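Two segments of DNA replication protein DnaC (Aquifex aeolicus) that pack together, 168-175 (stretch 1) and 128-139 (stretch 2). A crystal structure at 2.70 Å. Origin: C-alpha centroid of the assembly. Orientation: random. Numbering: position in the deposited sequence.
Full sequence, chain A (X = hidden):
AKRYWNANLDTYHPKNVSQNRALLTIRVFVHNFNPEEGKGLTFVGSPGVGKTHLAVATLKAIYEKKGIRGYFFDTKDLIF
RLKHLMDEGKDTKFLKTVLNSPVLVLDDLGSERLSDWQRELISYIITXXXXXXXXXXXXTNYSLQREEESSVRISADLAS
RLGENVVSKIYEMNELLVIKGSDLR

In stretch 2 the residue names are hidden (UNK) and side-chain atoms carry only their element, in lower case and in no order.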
ATOM      1  N   SER A 168     -10.672   1.866   8.947  1.00 47.98           N
ATOM      2  CA  SER A 168     -10.926   0.870   9.966  1.00 47.54           C
ATOM      3  C   SER A 168     -10.536  -0.515   9.467  1.00 47.53           C
ATOM      4  O   SER A 168      -9.955  -1.307  10.207  1.00 47.36           O
ATOM      5  CB  SER A 168     -12.409   0.908  10.339  1.00 47.76           C
ATOM      6  OG  SER A 168     -12.781  -0.166  11.177  1.00 47.23           O
ATOM      7  N   LYS A 169     -10.888  -0.810   8.221  1.00 47.70           N
ATOM      8  CA  LYS A 169     -10.560  -2.099   7.614  1.00 47.99           C
ATOM      9  C   LYS A 169      -9.070  -2.201   7.283  1.00 48.34           C
ATOM     10  O   LYS A 169      -8.476  -3.265   7.419  1.00 48.63           O
ATOM     11  CB  LYS A 169     -11.415  -2.343   6.364  1.00 47.77           C
ATOM     12  CG  LYS A 169     -12.890  -2.512   6.667  1.00 47.24           C
ATOM     13  CD  LYS A 169     -13.681  -2.868   5.430  1.00 46.35           C
ATOM     14  CE  LYS A 169     -15.131  -3.175   5.773  1.00 45.44           C
ATOM     15  NZ  LYS A 169     -15.860  -1.946   6.201  1.00 45.87           N
ATOM     16  N   ILE A 170      -8.476  -1.083   6.877  1.00 48.84           N
ATOM     17  CA  ILE A 170      -7.034  -1.006   6.641  1.00 49.36           C
ATOM     18  C   ILE A 170      -6.248  -1.316   7.919  1.00 50.15           C
ATOM     19  O   ILE A 170      -5.184  -1.943   7.878  1.00 49.92           O
ATOM     20  CB  ILE A 170      -6.630   0.385   6.106  1.00 49.26           C
ATOM     21  CG1 ILE A 170      -7.140   0.579   4.676  1.00 48.86           C
ATOM     22  CG2 ILE A 170      -5.108   0.586   6.194  1.00 48.91           C
ATOM     23  CD1 ILE A 170      -6.995   2.003   4.171  1.00 49.22           C
ATOM     24  N   TYR A 171      -6.792  -0.890   9.053  1.00 51.24           N
ATOM     25  CA  TYR A 171      -6.153  -1.101  10.336  1.00 52.67           C
ATOM     26  C   TYR A 171      -6.265  -2.546  10.837  1.00 53.08           C
ATOM     27  O   TYR A 171      -5.373  -3.032  11.522  1.00 53.30           O
ATOM     28  CB  TYR A 171      -6.699  -0.115  11.374  1.00 53.10           C
ATOM     29  CG  TYR A 171      -5.961  -0.137  12.693  1.00 56.15           C
ATOM     30  CD1 TYR A 171      -4.582   0.079  12.749  1.00 59.34           C
ATOM     31  CD2 TYR A 171      -6.639  -0.354  13.891  1.00 58.39           C
ATOM     32  CE1 TYR A 171      -3.900   0.066  13.962  1.00 60.64           C
ATOM     33  CE2 TYR A 171      -5.966  -0.371  15.104  1.00 59.53           C
ATOM     34  CZ  TYR A 171      -4.598  -0.160  15.135  1.00 60.83           C
ATOM     35  OH  TYR A 171      -3.917  -0.179  16.340  1.00 62.59           O
ATOM     36  N   GLU A 172      -7.343  -3.244  10.480  1.00 53.76           N
ATOM     37  CA  GLU A 172      -7.463  -4.650  10.855  1.00 54.27           C
ATOM     38  C   GLU A 172      -6.516  -5.534  10.053  1.00 54.38           C
ATOM     39  O   GLU A 172      -5.835  -6.380  10.627  1.00 54.70           O
ATOM     40  CB  GLU A 172      -8.915  -5.162  10.769  1.00 54.46           C
ATOM     41  CG  GLU A 172      -9.039  -6.706  10.714  1.00 55.96           C
ATOM     42  CD  GLU A 172     -10.259  -7.263  11.453  1.00 57.79           C
ATOM     43  OE1 GLU A 172     -10.903  -8.200  10.929  1.00 58.13           O
ATOM     44  OE2 GLU A 172     -10.559  -6.783  12.565  1.00 58.82           O
ATOM     45  N   MET A 173      -6.470  -5.345   8.736  1.00 54.52           N
ATOM     46  CA  MET A 173      -5.707  -6.243   7.866  1.00 54.86           C
ATOM     47  C   MET A 173      -4.194  -5.987   7.846  1.00 54.21           C
ATOM     48  O   MET A 173      -3.405  -6.911   7.648  1.00 54.24           O
ATOM     49  CB  MET A 173      -6.272  -6.229   6.438  1.00 55.29           C
ATOM     50  CG  MET A 173      -7.562  -7.065   6.271  1.00 57.72           C
ATOM     51  SD  MET A 173      -7.360  -8.843   5.833  1.00 61.55           S
ATOM     52  CE  MET A 173      -7.442  -8.794   4.038  1.00 58.03           C
ATOM     53  N   ASN A 174      -3.796  -4.742   8.067  1.00 53.65           N
ATOM     54  CA  ASN A 174      -2.393  -4.372   7.939  1.00 53.05           C
ATOM     55  C   ASN A 174      -1.714  -4.028   9.256  1.00 52.86           C
ATOM     56  O   ASN A 174      -2.365  -3.628  10.219  1.00 52.85           O
ATOM     57  CB  ASN A 174      -2.233  -3.225   6.934  1.00 52.78           C
ATOM     58  CG  ASN A 174      -2.372  -3.690   5.507  1.00 51.76           C
ATOM     59  OD1 ASN A 174      -2.741  -4.834   5.248  1.00 50.98           O
ATOM     60  ND2 ASN A 174      -2.070  -2.806   4.567  1.00 51.65           N
ATOM     61  N   GLU A 175      -0.397  -4.201   9.292  1.00 52.61           N
ATOM     62  CA  GLU A 175       0.400  -3.687  10.388  1.00 52.52           C
ATOM     63  C   GLU A 175       0.951  -2.310  10.020  1.00 52.20           C
ATOM     64  O   GLU A 175       1.429  -2.104   8.906  1.00 51.99           O
ATOM     65  CB  GLU A 175       1.540  -4.648  10.714  1.00 52.62           C
ATOM     66  CG  GLU A 175       1.825  -4.761  12.202  1.00 53.67           C
ATOM     67  CD  GLU A 175       3.268  -5.117  12.487  1.00 55.03           C
ATOM     68  OE1 GLU A 175       3.739  -6.151  11.952  1.00 56.66           O
ATOM     69  OE2 GLU A 175       3.930  -4.364  13.237  1.00 53.96           O
ATOM     70  N   UNK A 128     -13.381  -5.438  -0.743  1.00 41.35           N
ATOM     71  CA  UNK A 128     -13.242  -6.726  -1.403  1.00 41.52           C
ATOM     72  C   UNK A 128     -12.036  -7.494  -0.863  1.00 41.53           C
ATOM     73  O   UNK A 128     -12.148  -8.671  -0.504  1.00 41.77           O
ATOM     74  c   UNK A 128     -11.980  -8.482  -4.008  1.00 43.95           C
ATOM     75  c   UNK A 128     -14.367  -8.319  -4.153  1.00 43.66           C
ATOM     76  c   UNK A 128     -13.226 -10.166  -5.184  1.00 44.07           C
ATOM     77  c   UNK A 128     -14.412  -9.498  -4.890  1.00 44.27           C
ATOM     78  c   UNK A 128     -12.011  -9.659  -4.745  1.00 44.60           C
ATOM     79  c   UNK A 128     -13.104  -6.526  -2.904  1.00 41.54           C
ATOM     80  o   UNK A 128     -13.249 -11.331  -5.914  1.00 43.59           O
ATOM     81  c   UNK A 128     -13.149  -7.797  -3.699  1.00 42.72           C
ATOM     82  N   UNK A 129     -10.898  -6.810  -0.776  1.00 41.17           N
ATOM     83  CA  UNK A 129      -9.654  -7.424  -0.321  1.00 41.06           C
ATOM     84  C   UNK A 129      -9.653  -7.660   1.180  1.00 41.24           C
ATOM     85  O   UNK A 129      -8.941  -8.531   1.667  1.00 41.54           O
ATOM     86  c   UNK A 129      -8.263  -6.532  -2.261  1.00 39.98           C
ATOM     87  n   UNK A 129      -4.214  -8.052  -2.809  1.00 37.11           N
ATOM     88  c   UNK A 129      -7.055  -5.715  -2.684  1.00 39.33           C
ATOM     89  n   UNK A 129      -6.090  -7.934  -4.134  1.00 35.96           N
ATOM     90  c   UNK A 129      -5.364  -7.463  -3.128  1.00 37.78           C
ATOM     91  n   UNK A 129      -5.795  -6.418  -2.426  1.00 38.68           N
ATOM     92  c   UNK A 129      -8.451  -6.577  -0.745  1.00 40.81           C
ATOM     93  N   UNK A 130     -10.461  -6.887   1.904  1.00 41.44           N
ATOM     94  CA  UNK A 130     -10.754  -7.150   3.325  1.00 41.85           C
ATOM     95  C   UNK A 130     -11.613  -8.411   3.504  1.00 42.27           C
ATOM     96  O   UNK A 130     -11.314  -9.258   4.343  1.00 42.59           O
ATOM     97  c   UNK A 130     -11.463  -5.945   3.959  1.00 41.68           C
ATOM     98  o   UNK A 130     -12.988  -6.607   9.397  1.00 41.97           O
ATOM     99  c   UNK A 130     -11.873  -6.129   5.407  1.00 42.04           C
ATOM    100  c   UNK A 130     -10.939  -6.032   6.432  1.00 42.96           C
ATOM    101  c   UNK A 130     -11.309  -6.192   7.763  1.00 42.43           C
ATOM    102  c   UNK A 130     -13.201  -6.376   5.755  1.00 41.80           C
ATOM    103  c   UNK A 130     -13.578  -6.539   7.084  1.00 41.14           C
ATOM    104  c   UNK A 130     -12.629  -6.445   8.080  1.00 41.94           C
ATOM    105  N   UNK A 131     -12.676  -8.530   2.717  1.00 42.56           N
ATOM    106  CA  UNK A 131     -13.591  -9.669   2.849  1.00 43.14           C
ATOM    107  C   UNK A 131     -12.998 -10.992   2.367  1.00 43.49           C
ATOM    108  O   UNK A 131     -13.297 -12.056   2.920  1.00 43.54           O
ATOM    109  n   UNK A 131     -16.402  -7.519   1.865  1.00 41.92           N
ATOM    110  c   UNK A 131     -15.665  -8.226   2.711  1.00 42.45           C
ATOM    111  o   UNK A 131     -15.578  -7.950   3.910  1.00 41.55           O
ATOM    112  c   UNK A 131     -14.909  -9.396   2.123  1.00 42.95           C
ATOM    113  N   UNK A 132     -12.166 -10.918   1.330  1.00 43.90           N
ATOM    114  CA  UNK A 132     -11.619 -12.118   0.696  1.00 44.35           C
ATOM    115  C   UNK A 132     -10.156 -12.353   1.045  1.00 44.28           C
ATOM    116  O   UNK A 132      -9.450 -13.050   0.328  1.00 44.49           O
ATOM    117  n   UNK A 132     -13.476 -11.559  -2.517  1.00 47.34           N
ATOM    118  c   UNK A 132     -11.809 -12.063  -0.824  1.00 44.57           C
ATOM    119  c   UNK A 132     -13.249 -11.726  -1.227  1.00 45.92           C
ATOM    120  o   UNK A 132     -14.135 -11.622  -0.387  1.00 47.39           O
ATOM    121  N   UNK A 133      -9.718 -11.768   2.157  1.00 44.36           N
ATOM    122  CA  UNK A 133      -8.377 -11.988   2.707  1.00 44.18           C
ATOM    123  C   UNK A 133      -7.294 -11.867   1.652  1.00 44.55           C
ATOM    124  O   UNK A 133      -6.445 -12.741   1.498  1.00 44.71           O
ATOM    125  c   UNK A 133      -9.223 -15.032   5.027  1.00 42.23           C
ATOM    126  c   UNK A 133      -9.295 -13.596   4.565  1.00 43.11           C
ATOM    127  c   UNK A 133      -9.098 -12.646   5.731  1.00 41.62           C
ATOM    128  c   UNK A 133      -8.289 -13.337   3.437  1.00 43.93           C
ATOM    129  N   UNK A 134      -7.316 -10.765   0.929  1.00 45.06           N
ATOM    130  CA  UNK A 134      -6.337 -10.535  -0.105  1.00 45.46           C
ATOM    131  C   UNK A 134      -5.316  -9.524   0.408  1.00 45.97           C
ATOM    132  O   UNK A 134      -5.642  -8.367   0.633  1.00 46.07           O
ATOM    133  c   UNK A 134      -7.942 -11.074  -2.028  1.00 45.36           C
ATOM    134  n   UNK A 134      -7.011 -14.193  -3.933  1.00 47.12           N
ATOM    135  c   UNK A 134      -7.950 -13.184  -3.372  1.00 45.42           C
ATOM    136  c   UNK A 134      -7.184 -11.933  -3.017  1.00 45.62           C
ATOM    137  c   UNK A 134      -7.033 -10.037  -1.366  1.00 45.37           C
ATOM    138  N   UNK A 135      -4.087  -9.981   0.623  1.00 46.72           N
ATOM    139  CA  UNK A 135      -3.045  -9.153   1.237  1.00 47.40           C
ATOM    140  C   UNK A 135      -2.702  -7.960   0.374  1.00 47.54           C
ATOM    141  O   UNK A 135      -2.507  -8.085  -0.834  1.00 47.31           O
ATOM    142  o   UNK A 135      -1.585 -10.947   0.515  1.00 48.93           O
ATOM    143  c   UNK A 135      -1.790  -9.970   1.525  1.00 47.60           C
ATOM    144  N   UNK A 136      -2.635  -6.795   1.008  1.00 47.78           N
ATOM    145  CA  UNK A 136      -2.469  -5.547   0.290  1.00 47.83           C
ATOM    146  C   UNK A 136      -1.573  -4.579   1.053  1.00 47.86           C
ATOM    147  O   UNK A 136      -1.765  -4.338   2.247  1.00 47.91           O
ATOM    148  c   UNK A 136      -4.856  -5.150   1.042  1.00 48.06           C
ATOM    149  o   UNK A 136      -3.674  -3.476  -0.196  1.00 48.48           O
ATOM    150  c   UNK A 136      -3.840  -4.890  -0.051  1.00 47.92           C
ATOM    151  N   UNK A 137      -0.585  -4.035   0.350  1.00 47.93           N
ATOM    152  CA  UNK A 137       0.358  -3.103   0.947  1.00 47.89           C
ATOM    153  C   UNK A 137       0.046  -1.676   0.522  1.00 47.98           C
ATOM    154  O   UNK A 137      -0.277  -1.415  -0.632  1.00 47.76           O
ATOM    155  c   UNK A 137       2.785  -2.464   1.207  1.00 47.90           C
ATOM    156  c   UNK A 137       1.810  -3.467   0.584  1.00 47.93           C
ATOM    157  c   UNK A 137       2.120  -4.899   1.039  1.00 47.80           C
ATOM    158  c   UNK A 137       3.400  -5.485   0.455  1.00 48.08           C
ATOM    159  N   UNK A 138       0.135  -0.755   1.469  1.00 48.52           N
ATOM    160  CA  UNK A 138      -0.253   0.628   1.231  1.00 49.24           C
ATOM    161  C   UNK A 138       0.864   1.557   1.673  1.00 50.15           C
ATOM    162  O   UNK A 138       1.505   1.322   2.689  1.00 50.23           O
ATOM    163  c   UNK A 138      -2.750   0.212   1.470  1.00 47.40           C
ATOM    164  c   UNK A 138      -1.546   0.983   2.016  1.00 48.92           C
ATOM    165  c   UNK A 138      -3.891   0.109   2.444  1.00 44.16           C
ATOM    166  c   UNK A 138      -1.802   2.492   2.000  1.00 49.36           C
ATOM    167  N   UNK A 139       1.121   2.594   0.888  1.00 51.52           N
ATOM    168  CA  UNK A 139       1.945   3.707   1.355  1.00 53.09           C
ATOM    169  C   UNK A 139       1.113   4.971   1.310  1.00 54.61           C
ATOM    170  O   UNK A 139       0.345   5.189   0.372  1.00 54.60           O
ATOM    171  o   UNK A 139       2.953   4.530  -0.717  1.00 52.60           O
ATOM    172  c   UNK A 139       3.245   3.896   0.534  1.00 52.71           C
ATOM    173  c   UNK A 139       3.925   2.560   0.284  1.00 52.52           C
TER
HETATM  174  O   HOH W   1      -3.728  -7.035   3.314  1.00 64.00           O

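Position 128 carries one carbon followed by a six-carbon ring bearing an oxygen, and none of it comes within reach of stretch 1. The atoms spell Tyr 128, whose hydroxyl is hydrogen-bonded elsewhere in the structure, which suits a partly exposed ring with a polar tip.

At position 129 three carbons lead to a nitrogen, then to a carbon with two more nitrogens: a guanidinium, hence Arg 129. Its CA-to-CB bond points sideways to stretch 1, and the side chain serves its own segment, with NH2 of Arg 129 donating to the backbone O of position 135 over 2.6 Å. A long, multivalent donor suits this task of bracing the turn that follows the helix.

Position 130 again shows one carbon and a six-carbon ring with an oxygen, but here the CA-to-CB bond points toward stretch 1. Lys 169 lies over one face, its CG 3.8 Å from the ring centroid and only 5° off the normal, a CH-pi contact. Glu 172 CG sits at the edge, and Met 173 CG approaches a ring carbon of position 130 obliquely, to 3.5 Å. The ring oxygen of position 130 is 3.0 Å from Glu 172 OE1. This is Tyr 130, with chi1 in the t well; its flat apolar face suits the aliphatic part of Lys 169, while Glu 172 and Met 173 meet the ring from other directions.

Position 131 has two carbons, the second carrying an oxygen and a nitrogen. Its CA-to-CB bond points away from stretch 1; the end comes nearer, without contact. The amide is that of Asn 131, a polar group suited to an exposed site.

Position 132 repeats that pattern, again without contact: Asn 132. It is the first residue to leave helical phi/psi, and asparagine is common at such helix ends.

Position 133 has four carbons forked at the second, one of them 4.2 Å from Met 173 SD. This is Leu 133, with left-handed phi/psi of 48/52; though exposed, its apolar fork suits the thioether beside it.

Four carbons in a row ending in nitrogen mark position 134 as Lys 134. Its CA-to-CB bond points away from stretch 1, and its amine is hydrogen-bonded elsewhere in the structure.

One carbon and one oxygen make position 135 Ser 135, whose buried hydroxyl is satisfied by a hydrogen bond elsewhere in the structure.

Position 136 bears a carbon carrying one oxygen and one carbon. Its backbone O accepts a hydrogen bond from Asn 174 ND2 at 2.8 Å. It is Thr 136, a beta-branched residue at home in a strand.

Position 137 has four carbons forked at the first, one arm two carbons long: Ile 137, its CA-to-CB bond pointing away from stretch 1.

Position 138 has the same fork, but its CA-to-CB bond points toward stretch 1, the alternation of a strand, and one carbon lies 4.0 Å from Ile 170 CG1. This is Ile 138, apolar against apolar.

Position 139, with a carbon carrying one oxygen and one carbon, is out of reach. It is Thr 139, beta-branched in a strand, its OG1 hydrogen-bonded elsewhere in the structure.

The contact thus has two parts. Near the helix, Lys 169 and Met 173 pack on Tyr 130. Near the strand, Asn 174 binds Thr 136 directly and through a water, which accepts from Thr 136 N (2.6 Å) and donates to Asn 174 OD1 (3.1 Å), while Ile 170 and Ile 138 add apolar contact.

Stretch 2, residues 128-139: YRYNNLKSTIIT
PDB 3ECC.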